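Long-range contact in precorrin-6A reductase (Rhodobacter capsulatus, PDB 4X7G), which reduces precorrin-6A to precorrin-6B with NADPH as hydride donor, a step of cobalamin (vitamin B12) biosynthesis: residues A119-L132 and D141-R153. Residues are numbered along the deposited sequence; the frame is centred on the assembly and turned at random.
With 3Y8 (3-[(1R,2S,3S,7S,11S,16S,17R,18R,19R)-2,7,12,18-tetrakis(2-hydroxy-2-oxoethyl)-3,13-bis(3-hydroxy-3-oxopropyl)-1,2,5,7,11,17-hexamethyl-17-(3-oxidanyl-3-oxidanylidene-prop-1-enyl)-3,6,8,10,15,16,18,19,21,24-decahydrocorrin-8-yl]propanoic acid), chain C.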
ATOM      1  N   ALA A 119      17.982   2.415   1.032  1.00 12.62           N
ATOM      2  CA  ALA A 119      17.856   2.394  -0.378  1.00 12.22           C
ATOM      3  C   ALA A 119      18.588   3.557  -1.033  1.00 12.82           C
ATOM      4  O   ALA A 119      19.209   3.441  -2.058  1.00 12.72           O
ATOM      5  CB  ALA A 119      16.347   2.441  -0.786  1.00 12.83           C
ATOM      6  N   VAL A 120      18.508   4.758  -0.348  1.00 12.37           N
ATOM      7  CA  VAL A 120      19.260   5.871  -0.849  1.00 12.71           C
ATOM      8  C   VAL A 120      20.771   5.541  -0.867  1.00 12.97           C
ATOM      9  O   VAL A 120      21.454   5.762  -1.860  1.00 12.84           O
ATOM     10  CB  VAL A 120      19.082   7.120   0.062  1.00 13.42           C
ATOM     11  CG1 VAL A 120      19.860   8.270  -0.557  1.00 15.16           C
ATOM     12  CG2 VAL A 120      17.619   7.534   0.205  1.00 13.30           C
ATOM     13  N   ALA A 121      21.266   4.967   0.248  1.00 12.76           N
ATOM     14  CA  ALA A 121      22.697   4.564   0.341  1.00 13.06           C
ATOM     15  C   ALA A 121      23.067   3.526  -0.630  1.00 12.63           C
ATOM     16  O   ALA A 121      24.261   3.370  -0.927  1.00 14.18           O
ATOM     17  CB  ALA A 121      22.990   4.157   1.753  1.00 14.49           C
ATOM     18  N   ALA A 122      22.134   2.718  -1.158  1.00 12.45           N
ATOM     19  CA  ALA A 122      22.401   1.666  -2.117  1.00 13.00           C
ATOM     20  C   ALA A 122      22.660   2.125  -3.482  1.00 13.25           C
ATOM     21  O   ALA A 122      23.196   1.389  -4.320  1.00 15.43           O
ATOM     22  CB  ALA A 122      21.254   0.631  -2.089  1.00 14.86           C
ATOM     23  N   LEU A 123      22.172   3.332  -3.825  1.00 13.04           N
ATOM     24  CA  LEU A 123      22.329   3.802  -5.172  1.00 13.99           C
ATOM     25  C   LEU A 123      23.817   4.003  -5.534  1.00 16.24           C
ATOM     26  O   LEU A 123      24.577   4.376  -4.608  1.00 16.73           O
ATOM     27  CB  LEU A 123      21.608   5.118  -5.353  1.00 14.54           C
ATOM     28  CG  LEU A 123      20.068   4.988  -5.300  1.00 13.86           C
ATOM     29  CD1 LEU A 123      19.432   6.370  -5.353  1.00 15.76           C
ATOM     30  CD2 LEU A 123      19.572   4.160  -6.423  1.00 14.07           C
ATOM     31  N   PRO A 124      24.170   3.796  -6.755  1.00 15.31           N
ATOM     32  CA  PRO A 124      25.589   4.028  -7.118  1.00 17.47           C
ATOM     33  C   PRO A 124      25.997   5.455  -6.998  1.00 18.77           C
ATOM     34  O   PRO A 124      25.196   6.398  -6.956  1.00 16.91           O
ATOM     35  CB  PRO A 124      25.612   3.531  -8.526  1.00 17.53           C
ATOM     36  CG  PRO A 124      24.253   3.803  -9.056  1.00 18.32           C
ATOM     37  CD  PRO A 124      23.288   3.576  -7.927  1.00 16.18           C
ATOM     38  N   GLN A 125      27.343   5.680  -6.929  1.00 19.32           N
ATOM     39  CA  GLN A 125      27.828   7.011  -6.888  1.00 18.95           C
ATOM     40  C   GLN A 125      27.650   7.841  -8.195  1.00 16.37           C
ATOM     41  O   GLN A 125      27.263   8.990  -8.153  1.00 19.02           O
ATOM     42  CB  GLN A 125      29.321   6.942  -6.415  1.00 19.39           C
ATOM     43  CG  GLN A 125      29.870   8.334  -6.205  1.00 21.19           C
ATOM     44  CD  GLN A 125      29.252   8.964  -4.962  1.00 26.93           C
ATOM     45  OE1 GLN A 125      28.643   8.271  -4.076  1.00 30.00           O
ATOM     46  NE2 GLN A 125      29.298  10.279  -4.905  1.00 28.54           N
ATOM     47  N   ALA A 126      27.998   7.231  -9.278  1.00 16.17           N
ATOM     48  CA  ALA A 126      27.906   7.869 -10.610  1.00 18.27           C
ATOM     49  C   ALA A 126      26.431   8.049 -10.973  1.00 17.11           C
ATOM     50  O   ALA A 126      25.596   7.134 -10.667  1.00 15.93           O
ATOM     51  CB  ALA A 126      28.500   6.893 -11.581  1.00 18.90           C
ATOM     52  N   PRO A 127      26.138   9.186 -11.516  1.00 17.26           N
ATOM     53  CA  PRO A 127      24.715   9.427 -11.845  1.00 15.63           C
ATOM     54  C   PRO A 127      24.050   8.325 -12.671  1.00 15.45           C
ATOM     55  O   PRO A 127      24.568   7.767 -13.667  1.00 16.44           O
ATOM     56  CB  PRO A 127      24.792  10.780 -12.619  1.00 17.01           C
ATOM     57  CG  PRO A 127      26.051  11.465 -12.075  1.00 17.84           C
ATOM     58  CD  PRO A 127      26.982  10.295 -12.063  1.00 19.69           C
ATOM     59  N   ALA A 128      22.836   7.985 -12.228  1.00 14.42           N
ATOM     60  CA  ALA A 128      22.016   6.904 -12.796  1.00 14.53           C
ATOM     61  C   ALA A 128      20.639   7.483 -13.150  1.00 11.56           C
ATOM     62  O   ALA A 128      20.420   8.663 -12.977  1.00 13.48           O
ATOM     63  CB  ALA A 128      21.916   5.763 -11.756  1.00 15.13           C
ATOM     64  N   ARG A 129      19.757   6.598 -13.628  1.00 12.07           N
ATOM     65  CA  ARG A 129      18.393   6.996 -14.026  1.00 10.73           C
ATOM     66  C   ARG A 129      17.441   6.114 -13.218  1.00 10.11           C
ATOM     67  O   ARG A 129      17.245   4.964 -13.559  1.00 10.82           O
ATOM     68  CB  ARG A 129      18.216   6.838 -15.512  1.00 11.25           C
ATOM     69  CG  ARG A 129      19.168   7.811 -16.296  1.00 11.89           C
ATOM     70  CD  ARG A 129      18.928   7.747 -17.793  1.00 13.24           C
ATOM     71  NE  ARG A 129      17.634   8.222 -18.203  1.00 12.54           N
ATOM     72  CZ  ARG A 129      17.292   9.466 -18.396  1.00 13.32           C
ATOM     73  NH1 ARG A 129      18.144  10.424 -18.132  1.00 13.36           N
ATOM     74  NH2 ARG A 129      16.055   9.789 -18.759  1.00 13.60           N
ATOM     75  N   VAL A 130      16.983   6.675 -12.127  1.00 10.30           N
ATOM     76  CA  VAL A 130      16.342   5.848 -11.082  1.00  9.72           C
ATOM     77  C   VAL A 130      14.861   6.073 -11.001  1.00 10.55           C
ATOM     78  O   VAL A 130      14.440   7.215 -10.844  1.00 11.04           O
ATOM     79  CB  VAL A 130      16.973   6.229  -9.735  1.00 11.19           C
ATOM     80  CG1 VAL A 130      16.336   5.401  -8.592  1.00 11.65           C
ATOM     81  CG2 VAL A 130      18.513   6.109  -9.721  1.00 11.56           C
ATOM     82  N   PHE A 131      14.092   4.989 -11.142  1.00 10.30           N
ATOM     83  CA  PHE A 131      12.665   5.069 -10.941  1.00 10.24           C
ATOM     84  C   PHE A 131      12.365   4.968  -9.469  1.00  9.82           C
ATOM     85  O   PHE A 131      12.574   3.842  -8.869  1.00  9.99           O
ATOM     86  CB  PHE A 131      11.927   4.043 -11.736  1.00 10.29           C
ATOM     87  CG  PHE A 131      10.417   4.067 -11.570  1.00 11.21           C
ATOM     88  CD1 PHE A 131       9.720   5.211 -11.239  1.00 11.00           C
ATOM     89  CD2 PHE A 131       9.716   2.903 -11.799  1.00 11.81           C
ATOM     90  CE1 PHE A 131       8.344   5.206 -11.165  1.00 12.48           C
ATOM     91  CE2 PHE A 131       8.311   2.892 -11.735  1.00 12.72           C
ATOM     92  CZ  PHE A 131       7.637   4.067 -11.424  1.00 13.26           C
ATOM     93  N   LEU A 132      12.006   6.055  -8.779  1.00  9.54           N
ATOM     94  CA  LEU A 132      11.618   6.037  -7.380  1.00 10.46           C
ATOM     95  C   LEU A 132      10.211   5.690  -7.288  1.00 10.20           C
ATOM     96  O   LEU A 132       9.343   6.564  -7.142  1.00 11.90           O
ATOM     97  CB  LEU A 132      11.870   7.362  -6.720  1.00 13.90           C
ATOM     98  CG  LEU A 132      13.222   7.854  -6.634  1.00 14.56           C
ATOM     99  CD1 LEU A 132      13.247   9.184  -5.824  1.00 14.06           C
ATOM    100  CD2 LEU A 132      14.109   6.863  -5.973  1.00 14.85           C
ATOM    101  N   ASP A 141      13.819  11.860   1.067  1.00 16.36           N
ATOM    102  CA  ASP A 141      14.980  11.106   1.521  1.00 15.45           C
ATOM    103  C   ASP A 141      16.101  11.074   0.470  1.00 14.19           C
ATOM    104  O   ASP A 141      17.284  11.050   0.700  1.00 14.57           O
ATOM    105  CB  ASP A 141      14.617   9.684   1.910  1.00 15.49           C
ATOM    106  CG  ASP A 141      13.540   9.551   2.909  1.00 17.00           C
ATOM    107  OD1 ASP A 141      13.096  10.533   3.484  1.00 19.42           O
ATOM    108  OD2 ASP A 141      13.075   8.452   3.191  1.00 19.57           O
ATOM    109  N   PHE A 142      15.680  11.045  -0.840  1.00 12.17           N
ATOM    110  CA  PHE A 142      16.596  10.949  -1.951  1.00 12.57           C
ATOM    111  C   PHE A 142      17.311  12.213  -2.334  1.00 12.53           C
ATOM    112  O   PHE A 142      18.206  12.222  -3.113  1.00 12.65           O
ATOM    113  CB  PHE A 142      15.921  10.277  -3.195  1.00 11.51           C
ATOM    114  CG  PHE A 142      15.646   8.849  -2.908  1.00 11.25           C
ATOM    115  CD1 PHE A 142      14.589   8.472  -2.153  1.00 14.43           C
ATOM    116  CD2 PHE A 142      16.516   7.851  -3.334  1.00 12.18           C
ATOM    117  CE1 PHE A 142      14.396   7.134  -1.852  1.00 14.80           C
ATOM    118  CE2 PHE A 142      16.268   6.525  -3.044  1.00 13.00           C
ATOM    119  CZ  PHE A 142      15.266   6.171  -2.280  1.00 14.76           C
ATOM    120  N   SER A 143      16.948  13.285  -1.614  1.00 11.85           N
ATOM    121  CA  SER A 143      17.703  14.504  -1.650  1.00 14.97           C
ATOM    122  C   SER A 143      19.072  14.330  -1.030  1.00 13.24           C
ATOM    123  O   SER A 143      19.947  15.166  -1.250  1.00 15.99           O
ATOM    124  CB  SER A 143      16.976  15.638  -0.898  1.00 16.62           C
ATOM    125  OG  SER A 143      16.879  15.379   0.541  1.00 17.58           O
ATOM    126  N   ALA A 144      19.327  13.217  -0.395  1.00 14.19           N
ATOM    127  CA  ALA A 144      20.692  12.871   0.050  1.00 15.74           C
ATOM    128  C   ALA A 144      21.531  12.250  -1.034  1.00 15.59           C
ATOM    129  O   ALA A 144      22.743  12.091  -0.914  1.00 18.99           O
ATOM    130  CB  ALA A 144      20.561  11.922   1.194  1.00 15.62           C
ATOM    131  N   ALA A 145      20.918  11.917  -2.195  1.00 14.68           N
ATOM    132  CA  ALA A 145      21.643  11.462  -3.360  1.00 13.90           C
ATOM    133  C   ALA A 145      21.182  12.270  -4.545  1.00 14.46           C
ATOM    134  O   ALA A 145      20.521  11.738  -5.538  1.00 14.26           O
ATOM    135  CB  ALA A 145      21.519   9.941  -3.599  1.00 14.95           C
ATOM    136  N   PRO A 146      21.419  13.572  -4.599  1.00 15.00           N
ATOM    137  CA  PRO A 146      20.812  14.449  -5.590  1.00 16.37           C
ATOM    138  C   PRO A 146      21.367  14.323  -6.945  1.00 16.38           C
ATOM    139  O   PRO A 146      20.746  14.950  -7.882  1.00 16.62           O
ATOM    140  CB  PRO A 146      21.085  15.839  -4.968  1.00 17.19           C
ATOM    141  CG  PRO A 146      22.388  15.654  -4.275  1.00 18.82           C
ATOM    142  CD  PRO A 146      22.263  14.309  -3.616  1.00 16.65           C
ATOM    143  N   GLN A 147      22.467  13.673  -7.157  1.00 15.67           N
ATOM    144  CA  GLN A 147      23.152  13.596  -8.434  1.00 15.25           C
ATOM    145  C   GLN A 147      22.412  12.828  -9.553  1.00 15.76           C
ATOM    146  O   GLN A 147      22.767  12.916 -10.754  1.00 16.22           O
ATOM    147  CB  GLN A 147      24.568  13.042  -8.320  1.00 16.37           C
ATOM    148  CG  GLN A 147      24.735  11.563  -8.019  1.00 17.87           C
ATOM    149  CD  GLN A 147      24.718  11.243  -6.528  1.00 15.56           C
ATOM    150  OE1 GLN A 147      24.094  11.926  -5.655  1.00 16.95           O
ATOM    151  NE2 GLN A 147      25.326  10.126  -6.230  1.00 22.03           N
ATOM    152  N   HIS A 148      21.486  11.953  -9.159  1.00 13.57           N
ATOM    153  CA  HIS A 148      20.809  11.078 -10.149  1.00 14.27           C
ATOM    154  C   HIS A 148      19.730  11.844 -10.898  1.00 13.03           C
ATOM    155  O   HIS A 148      19.182  12.807 -10.350  1.00 13.49           O
ATOM    156  CB  HIS A 148      20.227   9.877  -9.422  1.00 13.02           C
ATOM    157  CG  HIS A 148      21.296   9.097  -8.740  1.00 15.24           C
ATOM    158  ND1 HIS A 148      22.318   8.542  -9.444  1.00 14.30           N
ATOM    159  CD2 HIS A 148      21.537   8.858  -7.436  1.00 15.91           C
ATOM    160  CE1 HIS A 148      23.152   7.947  -8.582  1.00 14.68           C
ATOM    161  NE2 HIS A 148      22.700   8.099  -7.369  1.00 16.44           N
ATOM    162  N   HIS A 149      19.369  11.255 -12.042  1.00 12.87           N
ATOM    163  CA  HIS A 149      18.050  11.611 -12.609  1.00 11.80           C
ATOM    164  C   HIS A 149      16.988  10.685 -11.989  1.00 11.13           C
ATOM    165  O   HIS A 149      17.223   9.460 -12.017  1.00 12.30           O
ATOM    166  CB  HIS A 149      18.046  11.439 -14.123  1.00 12.71           C
ATOM    167  CG  HIS A 149      16.668  11.485 -14.695  1.00 12.32           C
ATOM    168  ND1 HIS A 149      15.903  12.618 -14.677  1.00 12.75           N
ATOM    169  CD2 HIS A 149      15.892  10.525 -15.226  1.00 13.14           C
ATOM    170  CE1 HIS A 149      14.711  12.344 -15.117  1.00 12.22           C
ATOM    171  NE2 HIS A 149      14.677  11.102 -15.489  1.00 13.55           N
ATOM    172  N   TYR A 150      15.940  11.228 -11.503  1.00 11.02           N
ATOM    173  CA  TYR A 150      14.880  10.502 -10.888  1.00 10.81           C
ATOM    174  C   TYR A 150      13.607  10.579 -11.719  1.00 10.44           C
ATOM    175  O   TYR A 150      13.220  11.678 -12.194  1.00 11.89           O
ATOM    176  CB  TYR A 150      14.598  10.966  -9.489  1.00 10.68           C
ATOM    177  CG  TYR A 150      15.699  10.695  -8.488  1.00 11.11           C
ATOM    178  CD1 TYR A 150      15.931   9.405  -8.093  1.00 11.51           C
ATOM    179  CD2 TYR A 150      16.539  11.695  -7.997  1.00 12.58           C
ATOM    180  CE1 TYR A 150      16.954   9.122  -7.162  1.00 12.19           C
ATOM    181  CE2 TYR A 150      17.548  11.435  -7.111  1.00 12.70           C
ATOM    182  CZ  TYR A 150      17.705  10.146  -6.678  1.00 12.34           C
ATOM    183  OH  TYR A 150      18.681   9.812  -5.724  1.00 12.86           O
ATOM    184  N   LEU A 151      12.946   9.460 -11.865  1.00 10.38           N
ATOM    185  CA  LEU A 151      11.567   9.379 -12.354  1.00  9.61           C
ATOM    186  C   LEU A 151      10.656   9.200 -11.187  1.00 10.14           C
ATOM    187  O   LEU A 151      10.911   8.242 -10.370  1.00 11.05           O
ATOM    188  CB  LEU A 151      11.431   8.257 -13.349  1.00  9.95           C
ATOM    189  CG  LEU A 151       9.990   7.953 -13.872  1.00 11.81           C
ATOM    190  CD1 LEU A 151       9.481   9.132 -14.712  1.00 12.75           C
ATOM    191  CD2 LEU A 151       9.932   6.698 -14.652  1.00 12.44           C
ATOM    192  N   LEU A 152       9.664   9.978 -11.025  1.00  9.37           N
ATOM    193  CA  LEU A 152       8.693   9.919  -9.948  1.00 10.31           C
ATOM    194  C   LEU A 152       7.342   9.551 -10.511  1.00 10.08           C
ATOM    195  O   LEU A 152       7.064   9.800 -11.715  1.00 10.93           O
ATOM    196  CB  LEU A 152       8.551  11.287  -9.236  1.00 10.87           C
ATOM    197  CG  LEU A 152       9.831  11.975  -8.921  1.00 12.93           C
ATOM    198  CD1 LEU A 152       9.637  13.314  -8.305  1.00 14.99           C
ATOM    199  CD2 LEU A 152      10.722  11.118  -8.062  1.00 14.35           C
ATOM    200  N   ARG A 153       6.487   8.943  -9.730  1.00 10.12           N
ATOM    201  CA  ARG A 153       5.108   8.621 -10.140  1.00 10.86           C
ATOM    202  C   ARG A 153       4.214   9.038  -8.947  1.00 11.34           C
ATOM    203  O   ARG A 153       4.324   8.447  -7.889  1.00 11.63           O
ATOM    204  CB  ARG A 153       4.956   7.174 -10.553  1.00 11.24           C
ATOM    205  CG  ARG A 153       3.526   6.837 -10.916  1.00 11.94           C
ATOM    206  CD  ARG A 153       3.431   5.690 -11.917  1.00 12.35           C
ATOM    207  NE  ARG A 153       3.931   4.443 -11.404  1.00 12.49           N
ATOM    208  CZ  ARG A 153       4.069   3.323 -12.094  1.00 10.60           C
ATOM    209  NH1 ARG A 153       4.526   2.254 -11.549  1.00 11.60           N
ATOM    210  NH2 ARG A 153       3.816   3.350 -13.395  1.00 11.98           N
TER
HETATM  211  C48 3Y8 C 302      -4.995   7.150  -1.048  1.00 12.87           C
HETATM  212  C47 3Y8 C 302      -6.490   5.804  -3.539  1.00 12.90           C
HETATM  213  C43 3Y8 C 302      -7.180   0.276  -6.237  1.00 16.83           C
HETATM  214  C42 3Y8 C 302      -5.844   1.129  -6.324  1.00 13.86           C
HETATM  215  C41 3Y8 C 302      -5.076   0.706  -5.086  1.00 13.64           C
HETATM  216  C38 3Y8 C 302      -1.742  -0.775  -3.659  1.00 15.35           C
HETATM  217  C37 3Y8 C 302      -2.062  -0.671  -5.099  1.00 14.62           C
HETATM  218  C36 3Y8 C 302      -2.578   0.657  -7.163  1.00 15.60           C
HETATM  219  C35 3Y8 C 302       0.407   0.735  -6.218  1.00 12.30           C
HETATM  220  C32 3Y8 C 302       4.534   2.329  -8.204  1.00 14.08           C
HETATM  221  C31 3Y8 C 302       4.195   2.197  -6.659  1.00 14.99           C
HETATM  222  C2  3Y8 C 302       2.817   3.391  -3.712  1.00 12.47           C
HETATM  223  C1  3Y8 C 302       1.566   4.322  -3.538  1.00 14.09           C
HETATM  224  C4  3Y8 C 302       0.870   2.521  -4.802  1.00 12.84           C
HETATM  225  C5  3Y8 C 302      -0.033   1.717  -5.388  1.00 13.92           C
HETATM  226  C7  3Y8 C 302      -2.421   0.782  -5.614  1.00 13.63           C
HETATM  227  C8  3Y8 C 302      -3.688   1.336  -5.053  1.00 12.36           C
HETATM  228  C6  3Y8 C 302      -1.465   1.755  -5.220  1.00 13.29           C
HETATM  229  C3  3Y8 C 302       2.395   2.513  -4.905  1.00 12.72           C
HETATM  230  C11 3Y8 C 302      -4.054   4.978  -4.017  1.00 12.64           C
HETATM  231  C12 3Y8 C 302      -4.987   5.750  -3.226  1.00 11.28           C
HETATM  232  C13 3Y8 C 302      -4.389   6.369  -2.218  1.00 11.89           C
HETATM  233  C14 3Y8 C 302      -2.967   6.094  -2.322  1.00 11.82           C
HETATM  234  C15 3Y8 C 302      -2.016   6.584  -1.454  1.00 13.46           C
HETATM  235  C16 3Y8 C 302      -0.607   6.222  -1.641  1.00 14.19           C
HETATM  236  C17 3Y8 C 302       0.546   6.924  -0.976  1.00 13.73           C
HETATM  237  C18 3Y8 C 302       1.764   6.163  -1.590  1.00 13.74           C
HETATM  238  C19 3Y8 C 302       1.188   4.780  -2.125  1.00 14.37           C
HETATM  239  C20 3Y8 C 302       1.617   5.505  -4.511  1.00 14.08           C
HETATM  240  C21 3Y8 C 302      -6.816   6.908  -4.633  1.00 13.75           C
HETATM  241  C24 3Y8 C 302      -4.084   5.344  -5.504  1.00 13.39           C
HETATM  242  C25 3Y8 C 302       4.119   4.157  -4.006  1.00 13.55           C
HETATM  243  C26 3Y8 C 302       2.959   2.450  -2.508  1.00 14.59           C
HETATM  244  O59 3Y8 C 302       1.117  10.163  -4.783  1.00 16.45           O
HETATM  245  C57 3Y8 C 302       0.528   9.951  -3.638  1.00 18.01           C
HETATM  246  O58 3Y8 C 302      -0.061  10.797  -2.915  1.00 20.98           O
HETATM  247  C56 3Y8 C 302       0.738   8.570  -3.079  1.00 15.96           C
HETATM  248  C55 3Y8 C 302       0.593   8.426  -1.530  1.00 15.13           C
HETATM  249  C54 3Y8 C 302       0.485   6.852   0.531  1.00 14.30           C
HETATM  250  C60 3Y8 C 302       2.944   5.861  -0.668  1.00 15.00           C
HETATM  251  C61 3Y8 C 302       3.752   6.993  -0.230  1.00 14.61           C
HETATM  252  O62 3Y8 C 302       4.549   6.752   0.753  1.00 17.22           O
HETATM  253  O63 3Y8 C 302       3.700   8.115  -0.806  1.00 14.14           O
HETATM  254  N24 3Y8 C 302      -0.262   5.034  -2.167  1.00 13.18           N
HETATM  255  N23 3Y8 C 302      -2.789   5.287  -3.405  1.00 12.32           N
HETATM  256  C49 3Y8 C 302      -5.148   6.219   0.163  1.00 14.30           C
HETATM  257  C50 3Y8 C 302      -5.803   6.797   1.374  1.00 13.88           C
HETATM  258  O51 3Y8 C 302      -6.121   8.008   1.410  1.00 14.18           O
HETATM  259  O52 3Y8 C 302      -6.088   5.927   2.276  1.00 14.02           O
HETATM  260  O23 3Y8 C 302      -7.583   6.538  -5.547  1.00 16.05           O
HETATM  261  O22 3Y8 C 302      -6.303   7.993  -4.506  1.00 15.37           O
HETATM  262  C10 3Y8 C 302      -4.343   3.460  -3.777  1.00 13.34           C
HETATM  263  C9  3Y8 C 302      -3.432   2.540  -4.513  1.00 12.11           C
HETATM  264  N22 3Y8 C 302      -2.067   2.823  -4.656  1.00 13.17           N
HETATM  265  O44 3Y8 C 302      -7.085  -0.883  -6.665  1.00 18.13           O
HETATM  266  O45 3Y8 C 302      -8.143   0.864  -5.967  1.00 19.70           O
HETATM  267  O39 3Y8 C 302      -2.098  -1.873  -3.126  1.00 16.16           O
HETATM  268  O40 3Y8 C 302      -1.051   0.087  -3.121  1.00 16.96           O
HETATM  269  N21 3Y8 C 302       0.481   3.500  -4.059  1.00 14.15           N
HETATM  270  C27 3Y8 C 302       4.076   1.381  -2.690  1.00 14.35           C
HETATM  271  O28 3Y8 C 302       5.217   1.729  -2.361  1.00 17.16           O
HETATM  272  O29 3Y8 C 302       3.801   0.273  -3.142  1.00 14.81           O
HETATM  273  C30 3Y8 C 302       2.856   2.802  -6.370  1.00 13.77           C
HETATM  274  O34 3Y8 C 302       4.641   3.547  -8.605  1.00 16.73           O
HETATM  275  O33 3Y8 C 302       4.783   1.214  -8.662  1.00 15.65           O
HETATM  276  O   HOH W   1      24.224   7.759  -4.828  1.00 21.02           O
HETATM  277  O   HOH W   2       7.635   8.776  -7.051  1.00 11.96           O
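The F142 ring is clamped between two methyl groups in CH-pi contacts. V120 CG2 sits 3.5 Å from the ring centroid over one face, and L132 CD2 sits 3.7 Å from it over the other. L123 CD1 meets the ring edge. With an alanine in place of F142, V120 CG2 and L132 CD2 would probably lose the ring between them, and a gap would open between helix 116-122 and strand 129-132. L132 CG also packs on Y150 CD1 at 3.4 Å. The Y150 hydroxyl donates to A145 O, which ties the 145-148 turn to the strand.

H148 fits into the 124-128 loop. Its ND1 accepts the A128 N-H at 2.9 Å, in the ring plane. CG lies anti to the carbonyl carbon (chi1 -60°), which turns the ring toward that loop. Q147 NE2 donates to Q125 O at 3.0 Å.

Strands 129-132 and 149-153 pair in parallel, with V130 N to H149 O at 2.8 Å and L151 N to V130 O at 2.9 Å. On the R129 and F131 face, H149 CD2 lies over the R129 guanidinium. E188 O accepts from R129 NH2, and H149 ND1 and NE2 bond to D166 and E188. F131 CZ lies over one face of the R153 guanidinium. R153 NE donates to O34 of the bound tetrapyrrole at 3.0 Å, and D181 salt-bridges R153 NH2.

In this Rossmann-like domain, strand 129-132 lies between strands 192-196 and 149-154. Helix 116-122 packs across strands 192-196 and 216-220.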